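Extracellular ligand-binding receptor (Rhodopseudomonas palustris, PDB 3SG0) binds benzoylformate between its two lobes and probably serves as the periplasmic solute-binding component of a transporter for aromatic acids. Local coordinates at residues Val51-Lys56 / Lys296-Gly301; Lys346-Ala351 / Asn358-Asn363. One frame throughout, in Å; residues are numbered along the deposited sequence. Where two conformers were deposited one is given.

Contact 1: residues Val51-Lys56 / Lys296-Gly301; sequences VAALPK and KAANGG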
loop_
_atom_site.group_PDB
_atom_site.type_symbol
_atom_site.label_atom_id
_atom_site.label_comp_id
_atom_site.label_asym_id
_atom_site.label_seq_id
_atom_site.Cartn_x
_atom_site.Cartn_y
_atom_site.Cartn_z
ATOM N N VAL A 51 13.750 -7.278 3.106
ATOM C CA VAL A 51 14.046 -8.623 2.617
ATOM C C VAL A 51 14.939 -9.400 3.587
ATOM O O VAL A 51 14.675 -10.568 3.878
ATOM C CB VAL A 51 14.680 -8.585 1.209
ATOM C CG1 VAL A 51 15.059 -9.993 0.752
ATOM C CG2 VAL A 51 13.721 -7.947 0.216
ATOM N N ALA A 52 15.975 -8.748 4.107
ATOM C CA ALA A 52 16.931 -9.409 4.990
ATOM C C ALA A 52 16.321 -9.851 6.317
ATOM O O ALA A 52 16.924 -10.648 7.047
ATOM C CB ALA A 52 18.128 -8.503 5.238
ATOM N N ALA A 53 15.142 -9.327 6.642
ATOM C CA ALA A 53 14.467 -9.656 7.893
ATOM C C ALA A 53 13.496 -10.820 7.745
ATOM O O ALA A 53 12.949 -11.296 8.729
ATOM C CB ALA A 53 13.738 -8.430 8.443
ATOM N N LEU A 54 13.277 -11.276 6.514
ATOM C CA LEU A 54 12.278 -12.308 6.249
ATOM C C LEU A 54 12.784 -13.689 6.648
ATOM O O LEU A 54 13.985 -13.930 6.648
ATOM C CB LEU A 54 11.880 -12.289 4.775
ATOM C CG LEU A 54 11.244 -10.988 4.288
ATOM C CD1 LEU A 54 10.993 -11.066 2.795
ATOM C CD2 LEU A 54 9.960 -10.689 5.042
ATOM N N PRO A 55 11.862 -14.604 6.993
ATOM C CA PRO A 55 12.278 -15.918 7.496
ATOM C C PRO A 55 13.040 -16.738 6.455
ATOM O O PRO A 55 12.619 -16.808 5.301
ATOM C CB PRO A 55 10.949 -16.593 7.859
ATOM C CG PRO A 55 9.903 -15.846 7.109
ATOM C CD PRO A 55 10.401 -14.435 7.008
ATOM N N LYS A 56 14.141 -17.355 6.863
ATOM C CA LYS A 56 14.972 -18.117 5.939
ATOM C C LYS A 56 14.623 -19.601 5.927
ATOM O O LYS A 56 15.163 -20.367 5.135
ATOM C CB LYS A 56 16.454 -17.903 6.251
ATOM C CG LYS A 56 17.054 -16.680 5.567
ATOM C CD LYS A 56 16.112 -15.486 5.625
ATOM C CE LYS A 56 16.604 -14.346 4.748
ATOM N NZ LYS A 56 15.695 -13.150 4.731
ATOM N N LYS A 296 14.899 -4.057 12.583
ATOM C CA LYS A 296 16.029 -3.434 13.266
ATOM C C LYS A 296 17.224 -4.378 13.340
ATOM O O LYS A 296 18.365 -3.961 13.127
ATOM C CB LYS A 296 15.625 -2.949 14.661
ATOM C CG LYS A 296 14.783 -1.681 14.635
ATOM C CD LYS A 296 14.502 -1.158 16.032
ATOM C CE LYS A 296 13.803 0.190 15.976
ATOM N NZ LYS A 296 13.621 0.767 17.336
ATOM N N ALA A 297 16.969 -5.650 13.619
ATOM C CA ALA A 297 18.051 -6.619 13.743
ATOM C C ALA A 297 18.787 -6.798 12.420
ATOM O O ALA A 297 19.985 -7.101 12.405
ATOM C CB ALA A 297 17.523 -7.948 14.248
ATOM N N ALA A 298 18.074 -6.600 11.314
ATOM C CA ALA A 298 18.656 -6.787 9.988
ATOM C C ALA A 298 19.232 -5.502 9.403
ATOM O O ALA A 298 19.953 -5.536 8.401
ATOM C CB ALA A 298 17.612 -7.370 9.039
ATOM N N ASN A 299 18.911 -4.369 10.017
ATOM C CA ASN A 299 19.257 -3.077 9.449
ATOM C C ASN A 299 19.982 -2.146 10.419
ATOM O O ASN A 299 19.783 -0.935 10.389
ATOM C CB ASN A 299 18.014 -2.407 8.859
ATOM C CG ASN A 299 17.526 -3.108 7.616
ATOM O OD1 ASN A 299 18.097 -2.939 6.536
ATOM N ND2 ASN A 299 16.463 -3.896 7.752
ATOM N N GLY A 300 20.821 -2.723 11.273
ATOM C CA GLY A 300 21.688 -1.942 12.142
ATOM C C GLY A 300 20.947 -1.067 13.133
ATOM O O GLY A 300 21.453 -0.023 13.555
ATOM N N GLY A 301 19.743 -1.489 13.500
ATOM C CA GLY A 301 18.961 -0.787 14.502
ATOM C C GLY A 301 18.060 0.308 13.955
ATOM O O GLY A 301 17.332 0.947 14.711
#
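Two residues back from Ala298, the alanine that meets Ala52 and Ala53, the carbonyl oxygen Lys296 O is gripped by two backbone N-H groups that arrive from opposite faces of its plane. Gly301 N donates to Lys296 O at 2.9 Å, while Asn299 N makes the longer bond to it, 3.2 Å. Helix 283-298 ends here: Asn299 leaves the helical conformation, positive phi favours glycine at Gly300 (63°), and at Gly301 a CB would in addition run into the carbonyl oxygen of Gly300. On the other side, segment 51-56 leads from helix 41-50 toward strand 57-58 in one lobe of the two-lobed periplasmic binding protein fold of the leucine-binding family; the contact sets this loop against the C-terminal end of helix 283-298, at the surface. No hydrogen bond crosses between the segments. Instead the methyl of Ala298 sits against the Ala52-Ala53 peptide, its CB 3.9 Å from Ala52 O, and has a methyl from each residue beside it, Ala52 CB at 4.0 Å and Ala53 CB at 4.1 Å from Ala298 CB. Asn299 adds a polar tie nearby: ND2 donates to Tyr295 O in the last turn of helix 283-298 and to Lys49 O in helix 41-50. Within segment 51-56, Leu54 N turns back to Val51 O at 3.1 Å, and the Leu54 side chain packs on Leu311 and Met315 of helix 306-328.

Contact 2: residues Lys346-Ala351 / Asn358-Asn363; sequences KSKDLA and NMTPDN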
loop_
_atom_site.group_PDB
_atom_site.type_symbol
_atom_site.label_atom_id
_atom_site.label_comp_id
_atom_site.label_asym_id
_atom_site.label_seq_id
_atom_site.Cartn_x
_atom_site.Cartn_y
_atom_site.Cartn_z
ATOM N N LYS A 346 -8.156 -19.021 2.337
ATOM C CA LYS A 346 -8.856 -19.523 3.522
ATOM C C LYS A 346 -8.448 -18.798 4.800
ATOM O O LYS A 346 -8.963 -19.104 5.878
ATOM C CB LYS A 346 -8.576 -21.013 3.706
ATOM C CG LYS A 346 -8.979 -21.879 2.532
ATOM C CD LYS A 346 -8.534 -23.316 2.761
ATOM C CE LYS A 346 -8.702 -24.158 1.516
ATOM N NZ LYS A 346 -8.232 -25.552 1.755
ATOM N N SER A 347 -7.518 -17.855 4.697
ATOM C CA SER A 347 -7.020 -17.145 5.877
ATOM C C SER A 347 -8.123 -16.327 6.541
ATOM O O SER A 347 -8.811 -15.561 5.877
ATOM C CB SER A 347 -5.845 -16.250 5.480
ATOM O OG SER A 347 -5.305 -15.579 6.607
ATOM N N LYS A 348 -8.275 -16.481 7.856
ATOM C CA LYS A 348 -9.359 -15.839 8.601
ATOM C C LYS A 348 -8.877 -15.216 9.903
ATOM O O LYS A 348 -7.924 -15.698 10.518
ATOM C CB LYS A 348 -10.462 -16.855 8.948
ATOM C CG LYS A 348 -11.052 -17.624 7.778
ATOM C CD LYS A 348 -11.862 -16.733 6.850
ATOM C CE LYS A 348 -12.599 -17.567 5.809
ATOM N NZ LYS A 348 -13.438 -16.724 4.911
ATOM N N ASP A 349 -9.551 -14.144 10.306
ATOM C CA ASP A 349 -9.360 -13.529 11.616
ATOM C C ASP A 349 -7.890 -13.277 11.935
ATOM O O ASP A 349 -7.421 -13.554 13.043
ATOM C CB ASP A 349 -9.994 -14.405 12.703
ATOM C CG ASP A 349 -10.174 -13.668 14.012
ATOM O OD1 ASP A 349 -10.419 -12.445 13.974
ATOM O OD2 ASP A 349 -10.072 -14.312 15.077
ATOM N N LEU A 350 -7.167 -12.728 10.967
ATOM C CA LEU A 350 -5.734 -12.517 11.129
ATOM C C LEU A 350 -5.405 -11.048 11.314
ATOM O O LEU A 350 -5.638 -10.239 10.413
ATOM C CB LEU A 350 -4.997 -13.066 9.908
ATOM C CG LEU A 350 -3.474 -12.927 9.924
ATOM C CD1 LEU A 350 -2.848 -13.696 11.081
ATOM C CD2 LEU A 350 -2.890 -13.373 8.590
ATOM N N ALA A 351 -4.850 -10.695 12.467
ATOM C CA ALA A 351 -4.393 -9.332 12.684
ATOM C C ALA A 351 -3.068 -9.129 11.969
ATOM O O ALA A 351 -2.059 -9.737 12.331
ATOM C CB ALA A 351 -4.246 -9.047 14.174
ATOM N N ASN A 358 -9.623 -10.964 6.600
ATOM C CA ASN A 358 -10.450 -12.144 6.387
ATOM C C ASN A 358 -10.575 -12.392 4.894
ATOM O O ASN A 358 -11.316 -11.703 4.206
ATOM C CB ASN A 358 -11.841 -11.941 6.996
ATOM C CG ASN A 358 -11.854 -12.145 8.484
ATOM O OD1 ASN A 358 -11.780 -13.273 8.962
ATOM N ND2 ASN A 358 -11.944 -11.060 9.227
HETATM N N MSE A 359 -9.827 -13.354 4.377
HETATM C CA MSE A 359 -9.880 -13.646 2.943
HETATM C C MSE A 359 -11.095 -14.488 2.615
HETATM O O MSE A 359 -11.555 -15.278 3.446
HETATM C CB MSE A 359 -8.633 -14.410 2.515
HETATM C CG MSE A 359 -7.345 -13.646 2.700
HETATM SE SE MSE A 359 -7.323 -12.053 1.568
HETATM C CE MSE A 359 -5.467 -11.602 1.773
ATOM N N THR A 360 -11.606 -14.341 1.398
ATOM C CA THR A 360 -12.655 -15.219 0.890
ATOM C C THR A 360 -12.362 -15.448 -0.590
ATOM O O THR A 360 -11.508 -14.774 -1.170
ATOM C CB THR A 360 -14.048 -14.587 0.989
ATOM O OG1 THR A 360 -14.141 -13.527 0.036
ATOM C CG2 THR A 360 -14.337 -14.063 2.398
ATOM N N PRO A 361 -13.086 -16.373 -1.234
ATOM C CA PRO A 361 -12.833 -16.566 -2.668
ATOM C C PRO A 361 -13.064 -15.300 -3.498
ATOM O O PRO A 361 -12.422 -15.130 -4.544
ATOM C CB PRO A 361 -13.820 -17.683 -3.037
ATOM C CG PRO A 361 -13.945 -18.470 -1.769
ATOM C CD PRO A 361 -13.957 -17.424 -0.682
ATOM N N ASP A 362 -13.947 -14.413 -3.056
ATOM C CA ASP A 362 -14.229 -13.200 -3.811
ATOM C C ASP A 362 -13.482 -11.964 -3.318
ATOM O O ASP A 362 -13.349 -10.978 -4.052
ATOM C CB ASP A 362 -15.732 -12.942 -3.860
ATOM C CG ASP A 362 -16.452 -13.960 -4.716
ATOM O OD1 ASP A 362 -15.990 -14.195 -5.855
ATOM O OD2 ASP A 362 -17.448 -14.544 -4.241
ATOM N N ASN A 363 -12.975 -12.030 -2.094
ATOM C CA ASN A 363 -12.259 -10.912 -1.496
ATOM C C ASN A 363 -10.829 -11.307 -1.158
ATOM O O ASN A 363 -10.570 -11.945 -0.139
ATOM C CB ASN A 363 -12.985 -10.400 -0.253
ATOM C CG ASN A 363 -12.378 -9.120 0.265
ATOM O OD1 ASN A 363 -11.300 -8.713 -0.176
ATOM N ND2 ASN A 363 -13.048 -8.482 1.221
HETATM O O HOH W 1 -12.303 -11.690 12.101
#
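Asn358 reaches across to the backbone of Asp349, its amide oxygen OD1 accepting from Asp349 N at 2.7 Å. The bond is fairly straight at hydrogen (161°), yet the donor stands above the plane of the amide, 53° out of it. The amide nitrogen of the same group, ND2, gives a hydrogen to a water that in turn donates to Asp349 OD1; Asp349 was modelled in two conformers, so the bridge is certain in no more than the one described. Replacing Asn358 with an alanine would probably leave Asp349 N without this acceptor and the bulge at Asp349 less firmly held.

Lys348 runs across the Asn358 side chain at about a right angle. Its chain bends at chi2 (-68°), which carries the ammonium back over the opposite segment, where NZ donates to Met359 O at 2.8 Å in the carbonyl plane and has Thr360 CG2 as a neighbour at 3.8 Å. The backbones themselves meet through Met359 N, which donates to Ser347 O at 2.9 Å. Met359, a selenomethionine, lays CG against Ser347 CB at 4.1 Å, and both side chains rest on Leu317 of helix 306-328.

Further out, Thr360 OG1 receives Asn363 N at 2.9 Å, an ST motif that folds the chain back just past the contact, while Pro361 O is held by Lys134 NZ. At the other end, Leu350 pairs with Ser357 through the backbone. Asp349 and Leu350 both face Ser357, and Asp349 takes left-handed helical angles: this is a G1 beta bulge at the open end of the antiparallel hairpin formed by strands 350-352 and 355-357.

In the fold
Contacts 1 and 2 lie with their centres 27 Å apart and their nearest atoms about 13 Å apart, so neither touches the other. Helix 306-328 links them: contact 1 meets it through Val51, Leu54 and Pro55, contact 2 through Ser347, Leu350 and Met359. The same helix carries Thr316 and Glu319, which with Arg290 are known to bind 3-hydroxypyruvate, a ligand not bound to this chain. Side chain to side chain, Ser347 is about 7 Å from Thr316, Ala53 about 10 Å from Arg290, and Ser347 and Ala53 each about 11 Å from Glu319. Benzoylformate occupies the cleft between the lobes.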